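Local coordinates for protein pilin (Streptococcus pyogenes serotype M1, PDB 3GLD) that forms the pilus shaft as stacked subunits joined by intermolecular isopeptide bonds, allowing the bacterium to adhere to host cells, aggregate and build biofilm, at residues T160-K165 against V239-T244; E93-Y98 against Q133-T138; N29-I34 against K196-K201. The protein carries 2 engineered substitutions. One frame throughout, in Å; residues are numbered along the deposited sequence.

Interaction 1: residues T160-K165 against V239-T244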
ATOM      1  N   THR A 160      -6.618  -6.211  -4.845  1.00 26.15           N
ATOM      2  CA  THR A 160      -7.426  -7.374  -5.183  1.00 24.79           C
ATOM      3  C   THR A 160      -7.982  -7.303  -6.615  1.00 24.33           C
ATOM      4  O   THR A 160      -7.587  -6.435  -7.397  1.00 23.49           O
ATOM      5  CB  THR A 160      -8.534  -7.587  -4.120  1.00 24.46           C
ATOM      6  OG1 THR A 160      -9.172  -8.854  -4.321  1.00 26.78           O
ATOM      7  CG2 THR A 160      -9.566  -6.437  -4.135  1.00 25.35           C
ATOM      8  N   THR A 161      -8.841  -8.257  -6.983  1.00 23.99           N
ATOM      9  CA  THR A 161      -9.501  -8.218  -8.286  1.00 23.88           C
ATOM     10  C   THR A 161     -10.983  -8.392  -8.094  1.00 24.26           C
ATOM     11  O   THR A 161     -11.411  -9.036  -7.117  1.00 24.81           O
ATOM     12  CB  THR A 161      -9.021  -9.330  -9.231  1.00 24.08           C
ATOM     13  OG1 THR A 161      -9.312 -10.604  -8.634  1.00 23.61           O
ATOM     14  CG2 THR A 161      -7.509  -9.207  -9.505  1.00 24.61           C
ATOM     15  N   LEU A 162     -11.755  -7.802  -9.020  1.00 23.63           N
ATOM     16  CA  LEU A 162     -13.165  -8.085  -9.170  1.00 23.72           C
ATOM     17  C   LEU A 162     -13.458  -8.623 -10.587  1.00 23.81           C
ATOM     18  O   LEU A 162     -13.173  -7.965 -11.605  1.00 22.37           O
ATOM     19  CB  LEU A 162     -14.006  -6.841  -8.867  1.00 23.60           C
ATOM     20  CG  LEU A 162     -15.483  -6.928  -9.277  1.00 23.27           C
ATOM     21  CD1 LEU A 162     -16.168  -7.995  -8.487  1.00 21.43           C
ATOM     22  CD2 LEU A 162     -16.176  -5.591  -9.081  1.00 23.92           C
ATOM     23  N   THR A 163     -13.989  -9.842 -10.641  1.00 23.37           N
ATOM     24  CA  THR A 163     -14.377 -10.481 -11.907  1.00 24.16           C
ATOM     25  C   THR A 163     -15.904 -10.487 -11.993  1.00 24.04           C
ATOM     26  O   THR A 163     -16.588 -10.864 -11.047  1.00 23.53           O
ATOM     27  CB  THR A 163     -13.806 -11.911 -11.980  1.00 24.84           C
ATOM     28  OG1 THR A 163     -12.388 -11.834 -11.876  1.00 25.17           O
ATOM     29  CG2 THR A 163     -14.157 -12.658 -13.310  1.00 25.79           C
ATOM     30  N   VAL A 164     -16.445 -10.017 -13.114  1.00 24.84           N
ATOM     31  CA  VAL A 164     -17.895 -10.070 -13.327  1.00 24.45           C
ATOM     32  C   VAL A 164     -18.187 -10.966 -14.514  1.00 24.98           C
ATOM     33  O   VAL A 164     -17.653 -10.764 -15.591  1.00 25.59           O
ATOM     34  CB  VAL A 164     -18.528  -8.652 -13.553  1.00 25.27           C
ATOM     35  CG1 VAL A 164     -20.079  -8.765 -13.728  1.00 22.21           C
ATOM     36  CG2 VAL A 164     -18.172  -7.716 -12.402  1.00 21.45           C
ATOM     37  N   LYS A 165     -19.029 -11.967 -14.304  1.00 24.90           N
ATOM     38  CA  LYS A 165     -19.270 -12.982 -15.302  1.00 25.27           C
ATOM     39  C   LYS A 165     -20.740 -12.991 -15.658  1.00 24.62           C
ATOM     40  O   LYS A 165     -21.590 -12.765 -14.786  1.00 25.00           O
ATOM     41  CB  LYS A 165     -18.910 -14.365 -14.746  1.00 25.49           C
ATOM     42  CG  LYS A 165     -17.440 -14.565 -14.537  1.00 27.01           C
ATOM     43  CD  LYS A 165     -17.129 -15.901 -13.817  1.00 29.74           C
ATOM     44  CE  LYS A 165     -17.414 -17.125 -14.684  1.00 30.04           C
ATOM     45  NZ  LYS A 165     -16.968 -18.368 -13.984  1.00 31.68           N
ATOM     46  N   VAL A 239     -12.364  -0.594  -0.825  1.00 25.62           N
ATOM     47  CA  VAL A 239     -13.174   0.239  -1.720  1.00 25.32           C
ATOM     48  C   VAL A 239     -14.579  -0.318  -1.869  1.00 26.03           C
ATOM     49  O   VAL A 239     -14.765  -1.509  -2.174  1.00 27.06           O
ATOM     50  CB  VAL A 239     -12.511   0.431  -3.109  1.00 25.44           C
ATOM     51  CG1 VAL A 239     -13.510   1.030  -4.132  1.00 23.90           C
ATOM     52  CG2 VAL A 239     -11.286   1.351  -3.002  1.00 26.84           C
ATOM     53  N   ASP A 240     -15.571   0.534  -1.645  1.00 25.88           N
ATOM     54  CA  ASP A 240     -16.966   0.132  -1.864  1.00 26.48           C
ATOM     55  C   ASP A 240     -17.302   0.118  -3.337  1.00 25.98           C
ATOM     56  O   ASP A 240     -16.762   0.914  -4.114  1.00 25.98           O
ATOM     57  CB  ASP A 240     -17.939   1.056  -1.133  1.00 26.63           C
ATOM     58  CG  ASP A 240     -17.788   0.978   0.364  1.00 27.61           C
ATOM     59  OD1 ASP A 240     -16.954   0.191   0.842  1.00 28.25           O
ATOM     60  OD2 ASP A 240     -18.498   1.707   1.069  1.00 32.00           O
ATOM     61  N   TYR A 241     -18.198  -0.783  -3.725  1.00 26.39           N
ATOM     62  CA  TYR A 241     -18.639  -0.829  -5.107  1.00 26.19           C
ATOM     63  C   TYR A 241     -20.016  -1.481  -5.250  1.00 26.82           C
ATOM     64  O   TYR A 241     -20.476  -2.195  -4.363  1.00 26.68           O
ATOM     65  CB  TYR A 241     -17.588  -1.517  -5.998  1.00 25.46           C
ATOM     66  CG  TYR A 241     -17.391  -2.983  -5.702  1.00 27.19           C
ATOM     67  CD1 TYR A 241     -18.195  -3.950  -6.313  1.00 26.01           C
ATOM     68  CD2 TYR A 241     -16.402  -3.407  -4.806  1.00 25.81           C
ATOM     69  CE1 TYR A 241     -18.029  -5.302  -6.028  1.00 27.48           C
ATOM     70  CE2 TYR A 241     -16.225  -4.736  -4.515  1.00 27.21           C
ATOM     71  CZ  TYR A 241     -17.040  -5.688  -5.133  1.00 28.66           C
ATOM     72  OH  TYR A 241     -16.862  -7.018  -4.858  1.00 27.01           O
ATOM     73  N   VAL A 242     -20.655  -1.200  -6.385  1.00 27.26           N
ATOM     74  CA  VAL A 242     -21.910  -1.820  -6.773  1.00 27.83           C
ATOM     75  C   VAL A 242     -21.774  -2.221  -8.232  1.00 27.63           C
ATOM     76  O   VAL A 242     -21.256  -1.445  -9.056  1.00 27.13           O
ATOM     77  CB  VAL A 242     -23.104  -0.834  -6.658  1.00 28.11           C
ATOM     78  CG1 VAL A 242     -24.434  -1.571  -6.906  1.00 28.47           C
ATOM     79  CG2 VAL A 242     -23.148  -0.158  -5.289  1.00 28.95           C
ATOM     80  N   VAL A 243     -22.220  -3.437  -8.543  1.00 28.18           N
ATOM     81  CA  VAL A 243     -22.374  -3.881  -9.925  1.00 28.15           C
ATOM     82  C   VAL A 243     -23.845  -4.151 -10.212  1.00 28.70           C
ATOM     83  O   VAL A 243     -24.508  -4.861  -9.457  1.00 28.36           O
ATOM     84  CB  VAL A 243     -21.607  -5.184 -10.224  1.00 28.25           C
ATOM     85  CG1 VAL A 243     -21.613  -5.466 -11.732  1.00 27.46           C
ATOM     86  CG2 VAL A 243     -20.169  -5.121  -9.676  1.00 27.67           C
ATOM     87  N   THR A 244     -24.358  -3.592 -11.307  1.00 29.08           N
ATOM     88  CA  THR A 244     -25.743  -3.836 -11.678  1.00 30.07           C
ATOM     89  C   THR A 244     -25.862  -4.143 -13.169  1.00 29.93           C
ATOM     90  O   THR A 244     -25.214  -3.507 -14.005  1.00 30.53           O
ATOM     91  CB  THR A 244     -26.635  -2.620 -11.392  1.00 30.12           C
ATOM     92  OG1 THR A 244     -26.405  -1.639 -12.399  1.00 33.41           O
ATOM     93  CG2 THR A 244     -26.365  -2.012 -10.050  1.00 28.41           C
TER
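Leu162 lays one of its methyl groups over a face of the Tyr241 ring. The CD2 methyl stands 4.0 Å from the ring centroid and 28° off the ring normal, a CH-pi contact displaced toward one side of the ring, where Tyr241 CE1 is its nearest atom at 3.6 Å from Leu162 CD2. The second methyl follows the ring toward its hydroxyl end, with Leu162 CD1 3.8 Å from Tyr241 OH, so both branches of the leucine are engaged. Tyr241 CG sits between the backbone N and the carbonyl carbon (chi1 66°), a rotamer that lays the ring beneath the leucine.

Leu162 CD2 also reaches Val243 CG2, at 4.1 Å, and thereby bridges two successive inward-pointing residues of strand 240-245. One step along, Val164 and Val243 pass side by side, pointing opposite ways, both methyls of Val164 meeting the CG1 branch of Val243; Val164 CG1 is 4.1 Å from Val243 CG1.

The two strand segments run almost parallel, at 13°, with their axes 10.0 Å apart. That spacing belongs to facing sheets of a beta sandwich, and Leu183 of strand 179-185 and Met284 and Ile286 of strand 284-291 extend the same core. Close by is Glu245, the residue that promotes the Lys166-Asn290 isopeptide bond. All four touching residues are buried, and no hydrogen bond links the segments. Cohesion between the sheets here is therefore a matter of apolar packing and a CH-pi contact.

Interaction 2: residues E93-Y98 against Q133-T138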
ATOM      1  N   GLU A  93      25.350  14.713  28.281  1.00 38.98           N
ATOM      2  CA  GLU A  93      26.198  15.279  29.326  1.00 39.68           C
ATOM      3  C   GLU A  93      27.652  14.822  29.245  1.00 38.70           C
ATOM      4  O   GLU A  93      28.542  15.564  29.629  1.00 39.24           O
ATOM      5  CB  GLU A  93      25.612  15.029  30.720  1.00 40.23           C
ATOM      6  CG  GLU A  93      24.203  15.643  30.937  1.00 44.18           C
ATOM      7  CD  GLU A  93      24.195  17.184  31.026  1.00 48.56           C
ATOM      8  OE1 GLU A  93      25.208  17.788  31.444  1.00 51.00           O
ATOM      9  OE2 GLU A  93      23.155  17.796  30.694  1.00 50.54           O
ATOM     10  N   LYS A  94      27.896  13.607  28.757  1.00 37.56           N
ATOM     11  CA  LYS A  94      29.271  13.111  28.623  1.00 36.50           C
ATOM     12  C   LYS A  94      29.475  12.239  27.393  1.00 35.25           C
ATOM     13  O   LYS A  94      28.502  11.758  26.807  1.00 35.37           O
ATOM     14  CB  LYS A  94      29.707  12.365  29.895  1.00 36.74           C
ATOM     15  CG  LYS A  94      28.819  11.203  30.281  1.00 37.38           C
ATOM     16  CD  LYS A  94      29.014  10.811  31.743  1.00 39.21           C
ATOM     17  CE  LYS A  94      28.604  11.949  32.670  1.00 39.82           C
ATOM     18  NZ  LYS A  94      28.404  11.452  34.053  1.00 40.86           N
ATOM     19  N   PRO A  95      30.740  12.027  26.991  1.00 34.03           N
ATOM     20  CA  PRO A  95      30.929  11.142  25.861  1.00 33.37           C
ATOM     21  C   PRO A  95      30.443   9.741  26.189  1.00 33.23           C
ATOM     22  O   PRO A  95      30.474   9.317  27.360  1.00 33.00           O
ATOM     23  CB  PRO A  95      32.443  11.120  25.684  1.00 32.97           C
ATOM     24  CG  PRO A  95      32.888  12.435  26.213  1.00 33.45           C
ATOM     25  CD  PRO A  95      31.988  12.707  27.369  1.00 33.66           C
ATOM     26  N   GLY A  96      30.010   9.023  25.159  1.00 32.21           N
ATOM     27  CA  GLY A  96      29.568   7.649  25.349  1.00 30.56           C
ATOM     28  C   GLY A  96      28.663   7.169  24.239  1.00 29.03           C
ATOM     29  O   GLY A  96      28.379   7.904  23.284  1.00 28.66           O
ATOM     30  N   VAL A  97      28.222   5.922  24.361  1.00 28.16           N
ATOM     31  CA  VAL A  97      27.323   5.360  23.354  1.00 27.58           C
ATOM     32  C   VAL A  97      25.930   5.313  23.938  1.00 26.49           C
ATOM     33  O   VAL A  97      25.677   4.653  24.955  1.00 26.46           O
ATOM     34  CB  VAL A  97      27.783   3.988  22.833  1.00 27.84           C
ATOM     35  CG1 VAL A  97      26.904   3.563  21.666  1.00 27.92           C
ATOM     36  CG2 VAL A  97      29.244   4.044  22.393  1.00 27.66           C
ATOM     37  N   TYR A  98      25.041   6.051  23.291  1.00 25.80           N
ATOM     38  CA  TYR A  98      23.673   6.208  23.756  1.00 26.09           C
ATOM     39  C   TYR A  98      22.723   5.362  22.889  1.00 26.08           C
ATOM     40  O   TYR A  98      22.684   5.523  21.649  1.00 25.10           O
ATOM     41  CB  TYR A  98      23.287   7.683  23.737  1.00 26.40           C
ATOM     42  CG  TYR A  98      24.067   8.517  24.751  1.00 27.35           C
ATOM     43  CD1 TYR A  98      25.398   8.861  24.533  1.00 27.33           C
ATOM     44  CD2 TYR A  98      23.472   8.936  25.940  1.00 28.66           C
ATOM     45  CE1 TYR A  98      26.107   9.623  25.471  1.00 28.38           C
ATOM     46  CE2 TYR A  98      24.188   9.691  26.892  1.00 29.37           C
ATOM     47  CZ  TYR A  98      25.490  10.025  26.636  1.00 29.06           C
ATOM     48  OH  TYR A  98      26.184  10.763  27.556  1.00 31.20           O
ATOM     49  N   GLN A 133      35.152  21.840  22.123  1.00 39.23           N
ATOM     50  CA  GLN A 133      35.346  21.589  23.561  1.00 39.59           C
ATOM     51  C   GLN A 133      34.038  21.200  24.272  1.00 39.03           C
ATOM     52  O   GLN A 133      33.624  21.829  25.261  1.00 39.08           O
ATOM     53  CB  GLN A 133      36.047  22.783  24.242  1.00 39.86           C
ATOM     54  CG  GLN A 133      37.516  22.966  23.827  1.00 41.64           C
ATOM     55  CD  GLN A 133      38.417  21.822  24.275  1.00 44.27           C
ATOM     56  OE1 GLN A 133      38.940  21.065  23.450  1.00 44.96           O
ATOM     57  NE2 GLN A 133      38.596  21.685  25.586  1.00 46.15           N
ATOM     58  N   LYS A 134      33.385  20.168  23.738  1.00 38.98           N
ATOM     59  CA  LYS A 134      32.144  19.603  24.319  1.00 38.92           C
ATOM     60  C   LYS A 134      31.828  18.212  23.730  1.00 38.06           C
ATOM     61  O   LYS A 134      32.408  17.841  22.709  1.00 36.84           O
ATOM     62  CB  LYS A 134      30.952  20.583  24.211  1.00 39.27           C
ATOM     63  CG  LYS A 134      30.190  20.603  22.889  1.00 40.99           C
ATOM     64  CD  LYS A 134      28.991  21.543  22.974  1.00 44.10           C
ATOM     65  CE  LYS A 134      27.839  21.086  22.057  1.00 46.43           C
ATOM     66  NZ  LYS A 134      26.594  21.947  22.142  1.00 47.93           N
ATOM     67  N   PRO A 135      30.943  17.430  24.400  1.00 38.04           N
ATOM     68  CA  PRO A 135      30.536  16.136  23.838  1.00 37.91           C
ATOM     69  C   PRO A 135      29.534  16.368  22.713  1.00 37.77           C
ATOM     70  O   PRO A 135      28.512  17.023  22.920  1.00 37.88           O
ATOM     71  CB  PRO A 135      29.872  15.409  25.017  1.00 38.17           C
ATOM     72  CG  PRO A 135      29.881  16.393  26.186  1.00 38.32           C
ATOM     73  CD  PRO A 135      30.235  17.735  25.657  1.00 37.62           C
ATOM     74  N   VAL A 136      29.851  15.848  21.534  1.00 37.23           N
ATOM     75  CA  VAL A 136      29.059  16.095  20.330  1.00 37.31           C
ATOM     76  C   VAL A 136      28.621  14.756  19.740  1.00 36.37           C
ATOM     77  O   VAL A 136      29.442  13.853  19.576  1.00 36.51           O
ATOM     78  CB  VAL A 136      29.880  16.899  19.288  1.00 37.19           C
ATOM     79  CG1 VAL A 136      29.248  16.819  17.911  1.00 38.39           C
ATOM     80  CG2 VAL A 136      30.030  18.357  19.727  1.00 37.86           C
ATOM     81  N   ALA A 137      27.325  14.637  19.448  1.00 36.02           N
ATOM     82  CA  ALA A 137      26.768  13.495  18.707  1.00 34.64           C
ATOM     83  C   ALA A 137      27.426  13.461  17.335  1.00 34.15           C
ATOM     84  O   ALA A 137      27.119  14.282  16.472  1.00 34.23           O
ATOM     85  CB  ALA A 137      25.247  13.633  18.580  1.00 34.27           C
ATOM     86  N   THR A 138      28.326  12.500  17.143  1.00 33.57           N
ATOM     87  CA  THR A 138      29.293  12.523  16.036  1.00 33.41           C
ATOM     88  C   THR A 138      29.000  11.549  14.897  1.00 33.83           C
ATOM     89  O   THR A 138      29.188  11.882  13.731  1.00 34.46           O
ATOM     90  CB  THR A 138      30.718  12.304  16.596  1.00 32.47           C
ATOM     91  OG1 THR A 138      30.969  13.332  17.554  1.00 31.83           O
ATOM     92  CG2 THR A 138      31.776  12.364  15.500  1.00 32.72           C
TER
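The carbonyl oxygen of Lys94, whose peptide group is covered by Pro135, accepts a hydrogen bond from the phenol of Tyr98, Tyr98 OH to Lys94 O being 2.6 Å. The oxygen lies at the edge of the tyrosine ring and in its plane, while the hydroxyl is tilted 25° from the carbonyl plane and approaches at a C=O...O angle of 135°. This bond ties the turn ahead of strand 96-104 back onto the strand itself. Tyr98 is in turn held by aromatic neighbours: its ring stacks with Phe56 and also meets Phe92.

Pro135 comes to the same peptide from the other side of its plane. Its CB stands almost directly above the carbonyl carbon, 4.0 Å from Lys94 C, and touches the proline ring beyond, with Pro135 CB 4.2 Å from Pro95 CD. The two proline rings cross at a slant and do not lie flat on each other. Pro135 CG reaches further back along the turn, to 3.8 Å from Glu93 O. One pyrrolidine ring thus covers the backbone of three consecutive residues, whereas the Glu93 and Lys94 side chains start out in the opposite direction.

Strands 96-104 and 134-144 both pair antiparallel with strand 119-129, so the contact joins the ends of next-but-one strands in one sheet. Across the segments there is no hydrogen bond: this surface contact consists of van der Waals packing of proline CH groups on a peptide face and a carbonyl oxygen, while the polar bond runs from strand residue Tyr98 back to the turn, within segment 93-98.

Interaction 3: residues N29-I34 against K196-K201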
ATOM      1  N   ASN A  29       0.798  -6.109  -6.539  1.00 31.38           N
ATOM      2  CA  ASN A  29       0.485  -5.852  -7.938  1.00 30.93           C
ATOM      3  C   ASN A  29       1.194  -4.566  -8.379  1.00 30.94           C
ATOM      4  O   ASN A  29       0.877  -3.502  -7.869  1.00 31.16           O
ATOM      5  CB  ASN A  29      -1.032  -5.673  -8.076  1.00 30.14           C
ATOM      6  CG  ASN A  29      -1.479  -5.372  -9.506  1.00 29.34           C
ATOM      7  OD1 ASN A  29      -0.704  -4.903 -10.342  1.00 24.66           O
ATOM      8  ND2 ASN A  29      -2.762  -5.655  -9.791  1.00 28.22           N
ATOM      9  N   SER A  30       2.108  -4.655  -9.341  1.00 31.65           N
ATOM     10  CA  SER A  30       2.916  -3.493  -9.754  1.00 32.84           C
ATOM     11  C   SER A  30       2.084  -2.307 -10.247  1.00 32.89           C
ATOM     12  O   SER A  30       2.534  -1.151 -10.209  1.00 32.98           O
ATOM     13  CB  SER A  30       3.940  -3.898 -10.817  1.00 33.50           C
ATOM     14  OG  SER A  30       3.286  -4.540 -11.897  1.00 36.03           O
ATOM     15  N   ASN A  31       0.862  -2.581 -10.681  1.00 31.92           N
ATOM     16  CA  ASN A  31      -0.038  -1.536 -11.157  1.00 31.50           C
ATOM     17  C   ASN A  31      -0.918  -0.966 -10.047  1.00 30.39           C
ATOM     18  O   ASN A  31      -1.858  -0.232 -10.316  1.00 29.73           O
ATOM     19  CB  ASN A  31      -0.926  -2.083 -12.278  1.00 32.52           C
ATOM     20  CG  ASN A  31      -0.146  -2.415 -13.536  1.00 35.32           C
ATOM     21  OD1 ASN A  31       0.626  -1.596 -14.037  1.00 37.90           O
ATOM     22  ND2 ASN A  31      -0.359  -3.621 -14.065  1.00 37.42           N
ATOM     23  N   ALA A  32      -0.619  -1.301  -8.792  1.00 29.31           N
ATOM     24  CA  ALA A  32      -1.472  -0.860  -7.677  1.00 28.83           C
ATOM     25  C   ALA A  32      -1.590   0.647  -7.607  1.00 28.76           C
ATOM     26  O   ALA A  32      -0.617   1.359  -7.870  1.00 29.47           O
ATOM     27  CB  ALA A  32      -0.948  -1.400  -6.346  1.00 28.54           C
ATOM     28  N   LEU A  33      -2.783   1.125  -7.255  1.00 28.21           N
ATOM     29  CA  LEU A  33      -2.986   2.495  -6.796  1.00 28.07           C
ATOM     30  C   LEU A  33      -2.344   2.701  -5.415  1.00 28.30           C
ATOM     31  O   LEU A  33      -2.327   1.768  -4.593  1.00 27.52           O
ATOM     32  CB  LEU A  33      -4.481   2.835  -6.740  1.00 27.82           C
ATOM     33  CG  LEU A  33      -5.230   3.082  -8.069  1.00 28.21           C
ATOM     34  CD1 LEU A  33      -5.417   1.790  -8.862  1.00 29.79           C
ATOM     35  CD2 LEU A  33      -6.574   3.720  -7.776  1.00 28.50           C
ATOM     36  N   ILE A  34      -1.792   3.898  -5.186  1.00 27.89           N
ATOM     37  CA  ILE A  34      -1.059   4.198  -3.942  1.00 28.75           C
ATOM     38  C   ILE A  34      -1.997   5.010  -3.053  1.00 28.27           C
ATOM     39  O   ILE A  34      -2.457   6.074  -3.449  1.00 29.26           O
ATOM     40  CB  ILE A  34       0.282   4.995  -4.217  1.00 28.60           C
ATOM     41  CG1 ILE A  34       1.203   4.235  -5.191  1.00 28.71           C
ATOM     42  CG2 ILE A  34       1.011   5.367  -2.922  1.00 30.08           C
ATOM     43  CD1 ILE A  34       1.592   2.803  -4.753  1.00 28.85           C
ATOM     44  N   LYS A 196      -7.897   6.201 -11.664  1.00 28.82           N
ATOM     45  CA  LYS A 196      -8.228   5.144 -12.636  1.00 28.54           C
ATOM     46  C   LYS A 196      -7.880   3.755 -12.135  1.00 28.08           C
ATOM     47  O   LYS A 196      -6.843   3.561 -11.488  1.00 27.62           O
ATOM     48  CB  LYS A 196      -7.487   5.360 -13.971  1.00 28.10           C
ATOM     49  CG  LYS A 196      -7.721   6.731 -14.670  1.00 30.89           C
ATOM     50  CD  LYS A 196      -9.069   6.851 -15.313  1.00 33.33           C
ATOM     51  CE  LYS A 196      -9.183   8.165 -16.131  1.00 35.30           C
ATOM     52  NZ  LYS A 196      -9.667   9.319 -15.302  1.00 36.38           N
ATOM     53  N   VAL A 197      -8.742   2.786 -12.459  1.00 27.56           N
ATOM     54  CA  VAL A 197      -8.429   1.374 -12.288  1.00 26.72           C
ATOM     55  C   VAL A 197      -8.515   0.651 -13.628  1.00 26.40           C
ATOM     56  O   VAL A 197      -9.298   1.048 -14.525  1.00 26.82           O
ATOM     57  CB  VAL A 197      -9.347   0.651 -11.254  1.00 27.39           C
ATOM     58  CG1 VAL A 197      -9.284   1.352  -9.897  1.00 28.80           C
ATOM     59  CG2 VAL A 197     -10.771   0.542 -11.752  1.00 26.67           C
ATOM     60  N   MET A 198      -7.717  -0.401 -13.759  1.00 24.95           N
ATOM     61  CA  MET A 198      -7.590  -1.119 -15.000  1.00 25.70           C
ATOM     62  C   MET A 198      -8.643  -2.221 -15.079  1.00 25.78           C
ATOM     63  O   MET A 198      -8.849  -2.967 -14.117  1.00 24.84           O
ATOM     64  CB  MET A 198      -6.216  -1.744 -15.120  1.00 25.47           C
ATOM     65  CG  MET A 198      -5.087  -0.727 -15.067  1.00 28.31           C
ATOM     66  SD  MET A 198      -3.490  -1.515 -14.818  1.00 32.42           S
ATOM     67  CE  MET A 198      -3.122  -2.196 -16.431  1.00 30.73           C
ATOM     68  N   ILE A 199      -9.272  -2.322 -16.245  1.00 25.35           N
ATOM     69  CA  ILE A 199     -10.294  -3.330 -16.507  1.00 25.94           C
ATOM     70  C   ILE A 199      -9.939  -4.122 -17.766  1.00 26.52           C
ATOM     71  O   ILE A 199      -9.589  -3.524 -18.796  1.00 26.43           O
ATOM     72  CB  ILE A 199     -11.680  -2.670 -16.620  1.00 25.60           C
ATOM     73  CG1 ILE A 199     -12.074  -2.123 -15.243  1.00 25.05           C
ATOM     74  CG2 ILE A 199     -12.755  -3.691 -17.134  1.00 26.38           C
ATOM     75  CD1 ILE A 199     -13.395  -1.436 -15.185  1.00 24.91           C
ATOM     76  N   GLU A 200     -10.015  -5.450 -17.673  1.00 26.06           N
ATOM     77  CA  GLU A 200      -9.789  -6.348 -18.806  1.00 27.80           C
ATOM     78  C   GLU A 200     -11.084  -7.073 -19.121  1.00 27.31           C
ATOM     79  O   GLU A 200     -11.665  -7.657 -18.225  1.00 27.37           O
ATOM     80  CB  GLU A 200      -8.728  -7.416 -18.494  1.00 28.03           C
ATOM     81  CG  GLU A 200      -7.295  -6.921 -18.424  1.00 34.10           C
ATOM     82  CD  GLU A 200      -6.283  -8.059 -18.183  1.00 40.07           C
ATOM     83  OE1 GLU A 200      -6.702  -9.237 -18.041  1.00 41.37           O
ATOM     84  OE2 GLU A 200      -5.068  -7.765 -18.127  1.00 42.36           O
ATOM     85  N   LYS A 201     -11.529  -7.024 -20.383  1.00 27.21           N
ATOM     86  CA  LYS A 201     -12.710  -7.751 -20.831  1.00 26.47           C
ATOM     87  C   LYS A 201     -12.285  -8.940 -21.671  1.00 26.56           C
ATOM     88  O   LYS A 201     -11.511  -8.783 -22.624  1.00 26.34           O
ATOM     89  CB  LYS A 201     -13.672  -6.845 -21.636  1.00 27.43           C
ATOM     90  CG  LYS A 201     -14.896  -7.606 -22.175  1.00 27.39           C
ATOM     91  CD  LYS A 201     -15.970  -6.675 -22.756  1.00 29.01           C
ATOM     92  CE  LYS A 201     -16.945  -7.492 -23.593  1.00 29.24           C
ATOM     93  NZ  LYS A 201     -18.133  -6.728 -24.050  1.00 27.97           N
TER
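The side-chain amide of Asn31 has the end of Met198 lying over one of its faces. The sulfur stands nearly above the amide carbon, with Met198 SD 3.7 Å from Asn31 CG, and the terminal methyl continues over the amide nitrogen, Met198 CE being 3.9 Å from Asn31 ND2. A bend at the last torsion of the methionine (chi3 76°) folds this methyl over the amide. The Asn29 amide works within its own turn: its OD1 accepts from the Asn31 backbone N at 2.8 Å, from above the carbonyl plane, an Asx turn inside the type I turn from Asn29 to Ala32.

Leu33 reaches the strand beside this pair. Its CD1 methyl lies 3.5 Å from Lys196 O and 4.0 Å from Val197 CG1, the leucine and valine side chains crossing at about a right angle.

The segment 29-34 lies in the loop between strands 18-27 and 37-45, and so brings the N-terminal half of the pilin onto strand 196-202 of the C-terminal half. Asn234 of the adjoining strand 229-236 bonds both sides, giving its ND2 to Asn31 O and accepting from Met198 N at its OD1, while strand 210-215 flanks strand 196-202 along its other edge.

In the fold
The three contacts are spread along an elongated molecule. Interactions 1 and 3 are neighbours, with centres about 13 Å apart and nearest atoms about 5 Å apart; they reach a common sheet, interaction 1 through strand 151-169 and interaction 3 through strand 196-202, with strand 229-236 paired to both. Interaction 2 lies on the opposite side of the chain's centre from interaction 1, their centres about 59 Å apart, and about 51 Å between centres from interaction 3. Interaction 1 is the one near an isopeptide site, with the Val243 side chain about 7 Å from that of Glu245. The strand leading from interaction 2 ends at Ala104, an engineered residue at the other autocatalytic position.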